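Local coordinates for protein N-acetylmuramoyl-l-alanine amidase (Bartonella henselae, PDB 3NE8) that probably hydrolyses, as a zinc-dependent amidase, the amide bond between N-acetylmuramic acid and L-alanine in cell-wall peptidoglycan, at residues Ala174-Gln177 with Val178-Ala181; Lys109-Ala112 with Glu113-Lys117; Ala38-Asp41 with Glu42-Gly46; Val31-Ala34 with Phe35-Leu39. All coordinates share one frame; numbering follows the deposited sequence. Where two conformers were deposited one is given.

Contact 1: residues Ala174-Gln177 with Val178-Ala181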
ATOM      1  N   ALA A 174     -18.417   4.867   1.141  1.00 12.41           N
ATOM      2  CA  ALA A 174     -19.808   4.637   1.486  1.00 13.03           C
ATOM      3  C   ALA A 174     -20.179   3.258   0.979  1.00 12.58           C
ATOM      4  O   ALA A 174     -19.355   2.570   0.375  1.00 12.84           O
ATOM      5  CB  ALA A 174     -20.717   5.708   0.877  1.00 15.83           C
ATOM      6  N   ASP A 175     -21.418   2.848   1.225  1.00 13.40           N
ATOM      7  CA  ASP A 175     -21.837   1.481   0.956  1.00 12.49           C
ATOM      8  C   ASP A 175     -22.311   1.305  -0.493  1.00 12.27           C
ATOM      9  O   ASP A 175     -23.492   1.058  -0.754  1.00 15.13           O
ATOM     10  CB  ASP A 175     -22.934   1.100   1.953  1.00 15.53           C
ATOM     11  CG  ASP A 175     -23.262  -0.374   1.936  1.00 20.47           C
ATOM     12  OD1 ASP A 175     -22.428  -1.190   1.493  1.00 18.83           O
ATOM     13  OD2 ASP A 175     -24.374  -0.719   2.390  1.00 26.88           O
ATOM     14  N   PHE A 176     -21.383   1.439  -1.432  1.00 10.92           N
ATOM     15  CA  PHE A 176     -21.673   1.259  -2.858  1.00 10.83           C
ATOM     16  C   PHE A 176     -21.757  -0.230  -3.208  1.00 11.33           C
ATOM     17  O   PHE A 176     -20.775  -0.969  -3.051  1.00 11.97           O
ATOM     18  CB  PHE A 176     -20.569   1.893  -3.708  1.00 11.38           C
ATOM     19  CG  PHE A 176     -20.537   3.393  -3.660  1.00 11.29           C
ATOM     20  CD1 PHE A 176     -21.340   4.143  -4.499  1.00 12.67           C
ATOM     21  CD2 PHE A 176     -19.684   4.054  -2.788  1.00 11.70           C
ATOM     22  CE1 PHE A 176     -21.303   5.532  -4.461  1.00 13.76           C
ATOM     23  CE2 PHE A 176     -19.642   5.436  -2.748  1.00 13.79           C
ATOM     24  CZ  PHE A 176     -20.445   6.176  -3.582  1.00 14.60           C
ATOM     25  N   GLN A 177     -22.913  -0.671  -3.694  1.00 11.23           N
ATOM     26  CA  GLN A 177     -23.091  -2.083  -4.015  0.65 11.08           C
ATOM     27  C   GLN A 177     -22.169  -2.574  -5.132  1.00 10.59           C
ATOM     28  O   GLN A 177     -21.818  -3.752  -5.178  1.00 11.49           O
ATOM     29  CB  GLN A 177     -24.554  -2.382  -4.359  0.65 13.64           C
ATOM     30  CG  GLN A 177     -25.511  -2.158  -3.200  0.65 16.77           C
ATOM     31  CD  GLN A 177     -25.034  -2.813  -1.922  0.65 23.27           C
ATOM     32  OE1 GLN A 177     -25.110  -4.033  -1.768  0.65 25.92           O
ATOM     33  NE2 GLN A 177     -24.533  -2.005  -0.996  0.65 27.80           N
ATOM     34  N   VAL A 178     -21.747  -1.679  -6.016  1.00  9.49           N
ATOM     35  CA  VAL A 178     -20.874  -2.109  -7.104  1.00 10.12           C
ATOM     36  C   VAL A 178     -19.457  -2.414  -6.606  1.00  9.42           C
ATOM     37  O   VAL A 178     -18.655  -3.004  -7.341  1.00 10.08           O
ATOM     38  CB  VAL A 178     -20.858  -1.086  -8.263  1.00  9.32           C
ATOM     39  CG1 VAL A 178     -19.913   0.075  -7.969  1.00 10.57           C
ATOM     40  CG2 VAL A 178     -20.486  -1.773  -9.575  1.00 10.60           C
ATOM     41  N   LEU A 179     -19.164  -2.044  -5.356  1.00  9.72           N
ATOM     42  CA  LEU A 179     -17.844  -2.268  -4.769  1.00 10.89           C
ATOM     43  C   LEU A 179     -17.810  -3.482  -3.833  1.00 12.14           C
ATOM     44  O   LEU A 179     -16.864  -3.635  -3.059  1.00 12.77           O
ATOM     45  CB  LEU A 179     -17.368  -1.010  -4.027  1.00 11.27           C
ATOM     46  CG  LEU A 179     -17.282   0.283  -4.846  1.00  9.38           C
ATOM     47  CD1 LEU A 179     -16.721   1.429  -4.002  1.00 11.76           C
ATOM     48  CD2 LEU A 179     -16.447   0.070  -6.115  1.00 11.41           C
ATOM     49  N   LYS A 180     -18.817  -4.350  -3.922  1.00 11.58           N
ATOM     50  CA  LYS A 180     -18.988  -5.456  -2.978  1.00 12.85           C
ATOM     51  C   LYS A 180     -18.189  -6.733  -3.255  1.00 14.29           C
ATOM     52  O   LYS A 180     -18.315  -7.691  -2.493  1.00 17.23           O
ATOM     53  CB  LYS A 180     -20.472  -5.830  -2.878  1.00 17.16           C
ATOM     54  CG  LYS A 180     -21.347  -4.773  -2.235  1.00 22.32           C
ATOM     55  CD  LYS A 180     -21.409  -4.936  -0.730  1.00 28.93           C
ATOM     56  CE  LYS A 180     -22.323  -3.891  -0.115  1.00 29.60           C
ATOM     57  NZ  LYS A 180     -22.476  -4.074   1.353  1.00 30.99           N
ATOM     58  N   ALA A 181     -17.375  -6.784  -4.308  1.00 12.00           N
ATOM     59  CA  ALA A 181     -16.602  -8.012  -4.547  1.00 12.06           C
ATOM     60  C   ALA A 181     -15.727  -8.308  -3.321  1.00 11.73           C
ATOM     61  O   ALA A 181     -14.920  -7.469  -2.926  1.00 12.22           O
ATOM     62  CB  ALA A 181     -15.726  -7.874  -5.784  1.00 12.14           C
TER
HETATM   63  O   HOH W   1     -25.386  -3.214   2.206  1.00 46.22           O

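Contact 2: residues Lys109-Ala112 with Glu113-Lys117. With ZN (zinc ion), chain B.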
ATOM      1  N   LYS A 109     -22.673   9.525   1.504  1.00 15.91           N
ATOM      2  CA  LYS A 109     -23.787   8.682   1.911  1.00 15.87           C
ATOM      3  C   LYS A 109     -24.955   8.819   0.936  1.00 16.48           C
ATOM      4  O   LYS A 109     -25.540   7.826   0.497  1.00 16.61           O
ATOM      5  CB  LYS A 109     -24.232   9.049   3.330  1.00 17.31           C
ATOM      6  CG  LYS A 109     -25.308   8.137   3.895  1.00 21.43           C
ATOM      7  CD  LYS A 109     -25.743   8.595   5.282  1.00 28.23           C
ATOM      8  CE  LYS A 109     -26.948   7.810   5.764  1.00 37.58           C
ATOM      9  NZ  LYS A 109     -26.622   6.374   5.952  1.00 41.69           N
ATOM     10  N   SER A 110     -25.289  10.054   0.594  1.00 16.09           N
ATOM     11  CA  SER A 110     -26.404  10.309  -0.306  1.00 17.46           C
ATOM     12  C   SER A 110     -26.089   9.797  -1.706  1.00 16.28           C
ATOM     13  O   SER A 110     -26.962   9.270  -2.394  1.00 16.66           O
ATOM     14  CB  SER A 110     -26.713  11.803  -0.354  1.00 18.12           C
ATOM     15  OG  SER A 110     -27.919  12.040  -1.052  1.00 22.55           O
ATOM     16  N   LEU A 111     -24.837   9.958  -2.128  1.00 14.40           N
ATOM     17  CA  LEU A 111     -24.435   9.496  -3.452  1.00 13.69           C
ATOM     18  C   LEU A 111     -24.584   7.983  -3.577  1.00 14.76           C
ATOM     19  O   LEU A 111     -25.124   7.493  -4.565  1.00 14.82           O
ATOM     20  CB  LEU A 111     -23.003   9.927  -3.765  1.00 13.48           C
ATOM     21  CG  LEU A 111     -22.419   9.456  -5.100  1.00 13.31           C
ATOM     22  CD1 LEU A 111     -23.222   9.985  -6.295  1.00 16.22           C
ATOM     23  CD2 LEU A 111     -20.954   9.869  -5.194  1.00 17.32           C
ATOM     24  N   ALA A 112     -24.114   7.238  -2.583  1.00 13.82           N
ATOM     25  CA  ALA A 112     -24.254   5.785  -2.619  1.00 13.35           C
ATOM     26  C   ALA A 112     -25.716   5.356  -2.618  1.00 14.82           C
ATOM     27  O   ALA A 112     -26.090   4.429  -3.328  1.00 14.68           O
ATOM     28  CB  ALA A 112     -23.506   5.136  -1.463  1.00 13.95           C
ATOM     29  N   GLU A 113     -26.543   6.024  -1.821  1.00 15.33           N
ATOM     30  CA  GLU A 113     -27.965   5.702  -1.781  1.00 18.21           C
ATOM     31  C   GLU A 113     -28.567   5.810  -3.171  1.00 17.77           C
ATOM     32  O   GLU A 113     -29.285   4.917  -3.627  1.00 20.47           O
ATOM     33  CB  GLU A 113     -28.711   6.642  -0.832  1.00 18.98           C
ATOM     34  CG  GLU A 113     -28.418   6.413   0.643  1.00 27.48           C
ATOM     35  CD  GLU A 113     -29.015   7.494   1.534  1.00 34.42           C
ATOM     36  OE1 GLU A 113     -29.015   7.314   2.771  1.00 36.01           O
ATOM     37  OE2 GLU A 113     -29.483   8.522   0.998  1.00 35.71           O
ATOM     38  N   SER A 114     -28.267   6.911  -3.849  1.00 14.74           N
ATOM     39  CA  SER A 114     -28.818   7.155  -5.174  1.00 16.14           C
ATOM     40  C   SER A 114     -28.241   6.206  -6.219  1.00 16.72           C
ATOM     41  O   SER A 114     -28.966   5.690  -7.074  1.00 19.66           O
ATOM     42  CB  SER A 114     -28.571   8.604  -5.593  1.00 19.58           C
ATOM     43  OG  SER A 114     -29.339   9.491  -4.806  1.00 23.40           O
ATOM     44  N   GLU A 115     -26.933   5.980  -6.163  1.00 14.56           N
ATOM     45  CA  GLU A 115     -26.271   5.146  -7.155  1.00 14.38           C
ATOM     46  C   GLU A 115     -26.635   3.669  -7.032  1.00 13.44           C
ATOM     47  O   GLU A 115     -26.605   2.930  -8.020  1.00 13.89           O
ATOM     48  CB  GLU A 115     -24.759   5.368  -7.110  1.00 14.94           C
ATOM     49  CG  GLU A 115     -24.388   6.727  -7.665  1.00 15.73           C
ATOM     50  CD  GLU A 115     -24.830   6.839  -9.099  1.00 15.81           C
ATOM     51  OE1 GLU A 115     -25.882   7.466  -9.390  1.00 19.69           O
ATOM     52  OE2 GLU A 115     -24.148   6.233  -9.941  1.00 12.34           O
ATOM     53  N   ASN A 116     -27.002   3.241  -5.831  1.00 12.93           N
ATOM     54  CA  ASN A 116     -27.459   1.873  -5.631  1.00 13.11           C
ATOM     55  C   ASN A 116     -28.865   1.655  -6.170  1.00 15.05           C
ATOM     56  O   ASN A 116     -29.213   0.548  -6.585  1.00 17.86           O
ATOM     57  CB  ASN A 116     -27.414   1.497  -4.152  1.00 14.45           C
ATOM     58  CG  ASN A 116     -25.993   1.306  -3.635  1.00 12.29           C
ATOM     59  OD1 ASN A 116     -25.053   1.071  -4.409  1.00 12.65           O
ATOM     60  ND2 ASN A 116     -25.835   1.391  -2.320  1.00 13.04           N
ATOM     61  N   LYS A 117     -29.671   2.706  -6.191  1.00 13.31           N
ATOM     62  CA  LYS A 117     -31.067   2.594  -6.600  0.64 15.32           C
ATOM     63  C   LYS A 117     -31.264   2.428  -8.101  1.00 13.05           C
ATOM     64  O   LYS A 117     -32.354   2.089  -8.549  1.00 13.46           O
ATOM     65  CB  LYS A 117     -31.861   3.802  -6.105  0.64 16.81           C
ATOM     66  CG  LYS A 117     -32.046   3.819  -4.598  0.64 20.95           C
ATOM     67  CD  LYS A 117     -32.660   5.119  -4.109  0.64 28.19           C
ATOM     68  CE  LYS A 117     -32.680   5.166  -2.589  0.64 30.57           C
ATOM     69  NZ  LYS A 117     -33.155   6.480  -2.074  0.64 34.64           N
TER
HETATM   70 ZN    ZN B   1     -23.119   7.279 -11.577  0.71  8.97          ZN
HETATM   71  O   HOH W   2     -27.504   5.015   3.673  1.00 43.22           O

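Contact 3: residues Ala38-Asp41 with Glu42-Gly46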
ATOM      1  N   ALA A  38     -11.063   5.181 -23.218  1.00  8.48           N
ATOM      2  CA  ALA A  38      -9.792   5.903 -23.195  1.00  9.55           C
ATOM      3  C   ALA A  38      -8.804   5.262 -22.218  1.00  9.89           C
ATOM      4  O   ALA A  38      -7.611   5.149 -22.510  1.00  9.77           O
ATOM      5  CB  ALA A  38     -10.022   7.362 -22.833  1.00 10.99           C
ATOM      6  N   LEU A  39      -9.300   4.859 -21.054  1.00  9.05           N
ATOM      7  CA  LEU A  39      -8.452   4.204 -20.066  1.00  8.16           C
ATOM      8  C   LEU A  39      -7.975   2.843 -20.581  1.00  8.61           C
ATOM      9  O   LEU A  39      -6.808   2.478 -20.418  1.00  9.04           O
ATOM     10  CB  LEU A  39      -9.183   4.116 -18.726  1.00  8.89           C
ATOM     11  CG  LEU A  39      -8.442   3.425 -17.578  1.00  8.45           C
ATOM     12  CD1 LEU A  39      -7.055   4.020 -17.354  1.00  9.23           C
ATOM     13  CD2 LEU A  39      -9.277   3.535 -16.324  1.00 10.02           C
ATOM     14  N   ARG A  40      -8.868   2.097 -21.232  1.00  8.91           N
ATOM     15  CA  ARG A  40      -8.445   0.867 -21.897  1.00  8.84           C
ATOM     16  C   ARG A  40      -7.309   1.132 -22.885  1.00  9.67           C
ATOM     17  O   ARG A  40      -6.296   0.427 -22.894  1.00 10.01           O
ATOM     18  CB  ARG A  40      -9.638   0.214 -22.609  1.00  9.25           C
ATOM     19  CG  ARG A  40      -9.295  -0.998 -23.482  1.00 10.88           C
ATOM     20  CD  ARG A  40     -10.549  -1.516 -24.242  1.00 12.44           C
ATOM     21  NE  ARG A  40     -11.045  -0.556 -25.232  1.00 14.33           N
ATOM     22  CZ  ARG A  40     -12.221  -0.644 -25.865  1.00 15.11           C
ATOM     23  NH1 ARG A  40     -13.027  -1.641 -25.594  1.00 14.69           N
ATOM     24  NH2 ARG A  40     -12.598   0.276 -26.753  1.00 17.70           N
ATOM     25  N   ASP A  41      -7.466   2.160 -23.710  1.00  9.47           N
ATOM     26  CA  ASP A  41      -6.447   2.494 -24.691  1.00  9.97           C
ATOM     27  C   ASP A  41      -5.114   2.822 -24.020  1.00 11.31           C
ATOM     28  O   ASP A  41      -4.067   2.370 -24.463  1.00 12.06           O
ATOM     29  CB  ASP A  41      -6.900   3.669 -25.548  1.00 12.44           C
ATOM     30  CG  ASP A  41      -5.934   3.980 -26.678  1.00 28.56           C
ATOM     31  OD1 ASP A  41      -5.735   3.104 -27.546  1.00 34.18           O
ATOM     32  OD2 ASP A  41      -5.375   5.099 -26.700  1.00 34.84           O
ATOM     33  N   GLU A  42      -5.145   3.627 -22.964  1.00 10.38           N
ATOM     34  CA  GLU A  42      -3.916   3.969 -22.257  1.00  9.26           C
ATOM     35  C   GLU A  42      -3.261   2.725 -21.668  1.00  9.17           C
ATOM     36  O   GLU A  42      -2.044   2.576 -21.730  1.00 11.53           O
ATOM     37  CB  GLU A  42      -4.192   5.013 -21.169  1.00 10.93           C
ATOM     38  CG  GLU A  42      -4.603   6.390 -21.701  1.00 13.67           C
ATOM     39  CD  GLU A  42      -3.555   7.018 -22.590  1.00 17.06           C
ATOM     40  OE1 GLU A  42      -2.366   7.004 -22.219  1.00 17.66           O
ATOM     41  OE2 GLU A  42      -3.921   7.538 -23.666  1.00 21.54           O
ATOM     42  N   LEU A  43      -4.060   1.845 -21.081  1.00  9.10           N
ATOM     43  CA  LEU A  43      -3.519   0.625 -20.496  1.00  9.56           C
ATOM     44  C   LEU A  43      -2.908  -0.283 -21.558  1.00 11.91           C
ATOM     45  O   LEU A  43      -1.891  -0.942 -21.309  1.00 12.87           O
ATOM     46  CB  LEU A  43      -4.598  -0.114 -19.704  1.00 10.29           C
ATOM     47  CG  LEU A  43      -4.979   0.564 -18.399  1.00  8.99           C
ATOM     48  CD1 LEU A  43      -6.265  -0.014 -17.873  1.00 10.71           C
ATOM     49  CD2 LEU A  43      -3.869   0.394 -17.368  1.00 11.87           C
ATOM     50  N   GLN A  44      -3.522  -0.312 -22.737  1.00 10.43           N
ATOM     51  CA  GLN A  44      -3.075  -1.182 -23.815  1.00 11.52           C
ATOM     52  C   GLN A  44      -1.828  -0.626 -24.520  1.00 14.84           C
ATOM     53  O   GLN A  44      -1.148  -1.345 -25.264  1.00 17.51           O
ATOM     54  CB  GLN A  44      -4.230  -1.490 -24.780  1.00 12.83           C
ATOM     55  CG  GLN A  44      -5.253  -2.441 -24.150  1.00 11.68           C
ATOM     56  CD  GLN A  44      -6.498  -2.699 -24.975  1.00 11.56           C
ATOM     57  OE1 GLN A  44      -6.817  -1.968 -25.935  1.00 13.05           O
ATOM     58  NE2 GLN A  44      -7.244  -3.734 -24.584  1.00 11.72           N
ATOM     59  N   LYS A  45      -1.507   0.640 -24.267  1.00 15.01           N
ATOM     60  CA  LYS A  45      -0.248   1.216 -24.741  1.00 18.23           C
ATOM     61  C   LYS A  45       0.895   0.726 -23.872  1.00 19.74           C
ATOM     62  O   LYS A  45       2.043   0.677 -24.310  1.00 21.45           O
ATOM     63  CB  LYS A  45      -0.281   2.744 -24.659  1.00 24.99           C
ATOM     64  CG  LYS A  45      -1.129   3.431 -25.705  1.00 34.50           C
ATOM     65  CD  LYS A  45      -1.097   4.942 -25.504  1.00 42.83           C
ATOM     66  CE  LYS A  45      -1.904   5.667 -26.571  1.00 47.81           C
ATOM     67  NZ  LYS A  45      -1.952   7.138 -26.328  1.00 48.76           N
ATOM     68  N   GLY A  46       0.581   0.393 -22.625  1.00 20.80           N
ATOM     69  CA  GLY A  46       1.583  -0.063 -21.680  1.00 26.29           C
ATOM     70  C   GLY A  46       1.860  -1.540 -21.856  1.00 26.25           C
ATOM     71  O   GLY A  46       1.334  -2.185 -22.762  1.00 31.07           O
TER
HETATM   72  O   HOH W   3      -6.614   7.327 -24.389  1.00 25.52           O

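Contact 4: residues Val31-Ala34 with Phe35-Leu39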
ATOM      1  N   VAL A  31     -20.461   9.447 -21.213  1.00  9.38           N
ATOM      2  CA  VAL A  31     -19.175   9.902 -20.709  1.00  9.52           C
ATOM      3  C   VAL A  31     -18.402   8.742 -20.082  1.00  8.74           C
ATOM      4  O   VAL A  31     -17.191   8.613 -20.285  1.00  9.30           O
ATOM      5  CB  VAL A  31     -19.360  11.022 -19.647  1.00 10.51           C
ATOM      6  CG1 VAL A  31     -18.043  11.329 -18.924  1.00 14.65           C
ATOM      7  CG2 VAL A  31     -19.937  12.275 -20.284  1.00 15.61           C
ATOM      8  N   THR A  32     -19.080   7.920 -19.294  1.00  8.24           N
ATOM      9  CA  THR A  32     -18.359   6.859 -18.600  1.00  8.54           C
ATOM     10  C   THR A  32     -17.828   5.803 -19.587  1.00  7.97           C
ATOM     11  O   THR A  32     -16.726   5.291 -19.400  1.00  8.63           O
ATOM     12  CB  THR A  32     -19.220   6.173 -17.535  1.00  8.00           C
ATOM     13  OG1 THR A  32     -20.336   5.537 -18.180  1.00  8.83           O
ATOM     14  CG2 THR A  32     -19.696   7.173 -16.473  1.00 10.45           C
ATOM     15  N   LEU A  33     -18.613   5.470 -20.620  1.00  7.79           N
ATOM     16  CA  LEU A  33     -18.164   4.528 -21.645  1.00  8.87           C
ATOM     17  C   LEU A  33     -16.974   5.113 -22.403  1.00  8.87           C
ATOM     18  O   LEU A  33     -15.983   4.413 -22.639  1.00  9.34           O
ATOM     19  CB  LEU A  33     -19.313   4.159 -22.588  1.00  9.38           C
ATOM     20  CG  LEU A  33     -19.006   3.150 -23.697  1.00  8.81           C
ATOM     21  CD1 LEU A  33     -18.525   1.825 -23.121  1.00 10.72           C
ATOM     22  CD2 LEU A  33     -20.235   2.932 -24.564  1.00 11.14           C
ATOM     23  N   ALA A  34     -17.054   6.395 -22.763  1.00  8.58           N
ATOM     24  CA  ALA A  34     -15.956   7.031 -23.490  1.00  8.94           C
ATOM     25  C   ALA A  34     -14.700   7.048 -22.625  1.00  8.90           C
ATOM     26  O   ALA A  34     -13.583   6.832 -23.098  1.00  9.10           O
ATOM     27  CB  ALA A  34     -16.336   8.451 -23.914  1.00  9.87           C
ATOM     28  N   PHE A  35     -14.867   7.358 -21.346  1.00  7.88           N
ATOM     29  CA  PHE A  35     -13.721   7.382 -20.445  1.00  8.64           C
ATOM     30  C   PHE A  35     -13.120   5.986 -20.285  1.00  8.46           C
ATOM     31  O   PHE A  35     -11.895   5.824 -20.295  1.00  8.63           O
ATOM     32  CB  PHE A  35     -14.088   7.970 -19.083  1.00  8.80           C
ATOM     33  CG  PHE A  35     -12.885   8.210 -18.217  1.00  9.12           C
ATOM     34  CD1 PHE A  35     -12.194   9.408 -18.299  1.00 12.40           C
ATOM     35  CD2 PHE A  35     -12.405   7.214 -17.383  1.00  9.31           C
ATOM     36  CE1 PHE A  35     -11.064   9.630 -17.527  1.00 13.21           C
ATOM     37  CE2 PHE A  35     -11.266   7.430 -16.610  1.00 11.19           C
ATOM     38  CZ  PHE A  35     -10.603   8.640 -16.690  1.00 13.98           C
ATOM     39  N   ALA A  36     -13.970   4.981 -20.104  1.00  8.42           N
ATOM     40  CA  ALA A  36     -13.494   3.609 -19.976  1.00  7.85           C
ATOM     41  C   ALA A  36     -12.701   3.196 -21.208  1.00  8.69           C
ATOM     42  O   ALA A  36     -11.659   2.539 -21.084  1.00  8.42           O
ATOM     43  CB  ALA A  36     -14.655   2.650 -19.741  1.00  9.45           C
ATOM     44  N   ARG A  37     -13.195   3.558 -22.389  1.00  8.47           N
ATOM     45  CA  ARG A  37     -12.491   3.232 -23.625  1.00  8.52           C
ATOM     46  C   ARG A  37     -11.122   3.933 -23.683  1.00  9.27           C
ATOM     47  O   ARG A  37     -10.134   3.353 -24.141  1.00  9.97           O
ATOM     48  CB  ARG A  37     -13.376   3.568 -24.828  1.00  9.15           C
ATOM     49  CG  ARG A  37     -14.549   2.614 -24.955  1.00  8.07           C
ATOM     50  CD  ARG A  37     -15.589   3.101 -25.930  1.00  9.37           C
ATOM     51  NE  ARG A  37     -16.543   2.037 -26.253  1.00  9.12           N
ATOM     52  CZ  ARG A  37     -17.630   2.197 -27.003  1.00  8.86           C
ATOM     53  NH1 ARG A  37     -17.960   3.404 -27.453  1.00  9.81           N
ATOM     54  NH2 ARG A  37     -18.401   1.148 -27.280  1.00  9.88           N
ATOM     55  N   ALA A  38     -11.063   5.181 -23.218  1.00  8.48           N
ATOM     56  CA  ALA A  38      -9.792   5.903 -23.195  1.00  9.55           C
ATOM     57  C   ALA A  38      -8.804   5.262 -22.218  1.00  9.89           C
ATOM     58  O   ALA A  38      -7.611   5.149 -22.510  1.00  9.77           O
ATOM     59  CB  ALA A  38     -10.022   7.362 -22.833  1.00 10.99           C
ATOM     60  N   LEU A  39      -9.300   4.859 -21.054  1.00  9.05           N
ATOM     61  CA  LEU A  39      -8.452   4.204 -20.066  1.00  8.16           C
ATOM     62  C   LEU A  39      -7.975   2.843 -20.581  1.00  8.61           C
ATOM     63  O   LEU A  39      -6.808   2.478 -20.418  1.00  9.04           O
ATOM     64  CB  LEU A  39      -9.183   4.116 -18.726  1.00  8.89           C
ATOM     65  CG  LEU A  39      -8.442   3.425 -17.578  1.00  8.45           C
ATOM     66  CD1 LEU A  39      -7.055   4.020 -17.354  1.00  9.23           C
ATOM     67  CD2 LEU A  39      -9.277   3.535 -16.324  1.00 10.02           C
TER

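Contact 1: residues Ala174-Gln177 with Val178-Ala181
The ring of F176 meets the side chain of L179 obliquely, CD1 of the leucine lying 4.1 Å from ring atom CD2, while Y97 stacks edge-to-face with the same ring. The two side chains run side by side, and F176 CB lies 3.8 Å from L179 CG. A second flat group, the amide of Q177, lies along the K180 chain. In one of its two conformers NE2 would donate to D175 O at 3.2 Å, a bond made doubtful by the disorder and by a tight approach of the same nitrogen to K180 CE.

D175 OD1 receives K180 NZ at 2.9 Å through its syn lone pair, a salt bridge. A water supports it, giving to OD2 and accepting from NZ. The bend of the lysine at chi2 (-88°) turns its end back to this carboxylate.

The backbone supplies the frame: D175 centres an inverse gamma turn, and L179 N donates to F176 O at 3.0 Å across a type I beta turn. The loop leaves strand 170-174 toward strand 186-190, resting F176 on helix 106-116, V178 and L179 on L188, and K180 on I99 of strand 94-99.

Contact 2: residues Lys109-Ala112 with Glu113-Lys117
The carbonyl oxygen of S110 is gripped twice by S114: its backbone N donates at 3.1 Å, and its hydroxyl OG adds a weak bond at 3.4 Å. With OG beside its own backbone N (chi1 -69°), the hydroxyl folds back over the preceding turn of alpha helix 106-116. The same i to i+4 pattern joins K109 to E113, L111 to E115 and A112 to N116; the L111 O to E115 N bond, 2.8 Å, is the shortest of the four.

E115 makes the helix part of the zinc site, which is probably the catalytic one. Its OE2 binds zinc at 2.2 Å, whereas OE1 stays 3.5 Å away, so the carboxylate binds through one oxygen; H13, E28, H82 and D84 also bind the ion. With CG placed by chi1 (-71°), E115 CG lies 3.7 Å from L111 CD1, where the two chains cross; the bend at chi2 (-60°) then sets the direction of the carboxylate.

Two other polar side chains bond neighbouring parts of the chain: S110 OG to D87 OD2, N116 ND2 to D175 O and N116 OD1 to Q177 N. K109 NZ and E113 OE1 are too far apart for a salt bridge, and a single water joins them, accepting from NZ at 2.8 Å and donating to OE1.

Contact 3: residues Ala38-Asp41 with Glu42-Gly46
A38 O, L39 O and R40 O accept from E42 N, L43 N and Q44 N, each at 2.9 Å, the regular i to i+4 bonds of an alpha helix. The pattern then slackens. K45 N reaches D41 O only weakly and also donates to E42 O, and G46 N donates to L43 O, both of the latter spanning three residues.

L39 and L43 cross, CG of the first lying 4.1 Å from CD1 of the second. On another side, R40 CG sits over the face of the Q44 amide, 3.6 Å from its CD, and the two side chains run side by side. The amide and guanidinium planes are only 9° apart, yet the groups do not stack. The turn of R40 at chi3 (66°) carries the guanidinium back along the helix past R37, where NH1 makes a salt bridge with D56.

Charged groups gather on the solvent side. K45 NZ forms a salt bridge with E42 OE2 at 3.3 Å, a weak hydrogen bond. D41 OD2 stays 4.0 Å from the same NZ, beyond a salt bridge, and 4.2 Å from E42 OE2; the lysine charge probably offsets the repulsion between the two carboxylates. A water donates to E42 OE2 at 2.8 Å and to A38 O, bridging side chain and backbone.

The leucines face inward, L43 to T49 and V51 of strand 49-53 and L39 to I216 of helix 206-227. This is the end of the crossover helix in a beta-alpha-beta unit, which joins strand 5-11 to the parallel strand 49-53.

Contact 4: residues Val31-Ala34 with Phe35-Leu39
L33 lays its isobutyl end on the guanidinium of R37: CD2 stands 3.5 Å above the plane, over its centre, and 3.6 Å from CZ. The extended arginine chain, with CG beside its backbone N (chi1 -71°), runs back over the preceding turn, and the L33 branches cross it, CD1 reaching NE at 3.7 Å. The leucine thus packs on one flat face, while the nitrogens bond elsewhere: NE makes a salt bridge with D56 OD2, and NH2 is also hydrogen-bonded outside this part of the helix.

The main-chain polar atoms are paired along the helix. V31 O accepts from F35 N at 2.8 Å, T32 O from A36 N and L33 O from R37 N at 2.9 Å each, and A34 O from A38 N at 3.0 Å. N-H to acceptor angles of 153° to 161° make all four sound i to i+4 bonds, and L39 N continues the series to F35 O.

T32 OG1, buried, finds its main partner in G12 O, with weaker bonds to the carbonyls of E28 and K29.

Helix 28-45 packs here on several elements. T32, L33 and A36 touch P11 of strand 5-11; T32, F35 and A36 meet I81 of strand 77-82; and the F35 ring reaches M212 and I216 of helix 206-227.

How the contacts relate
Contacts 3 and 4 are successive turns of helix 28-45, sharing A38 and L39, with centres 11 Å apart; D56 receives an arginine from each, R40 and R37. Contacts 1 and 2 form the other pair, centres 10 Å apart. Their polar join measures 2.8 Å from N116 ND2 to D175 O and 2.9 Å from N116 OD1 to Q177 N, and F176 CE1 packs 3.5 Å from A112 CA. Contact 2 binds the zinc through E115. In contact 1 the side chain of F176 is about 8 Å from the zinc. In contact 4 the side chain of T32 is about 6 Å from the zinc. The nearest atoms of contacts 2 and 3 are about 16 Å apart.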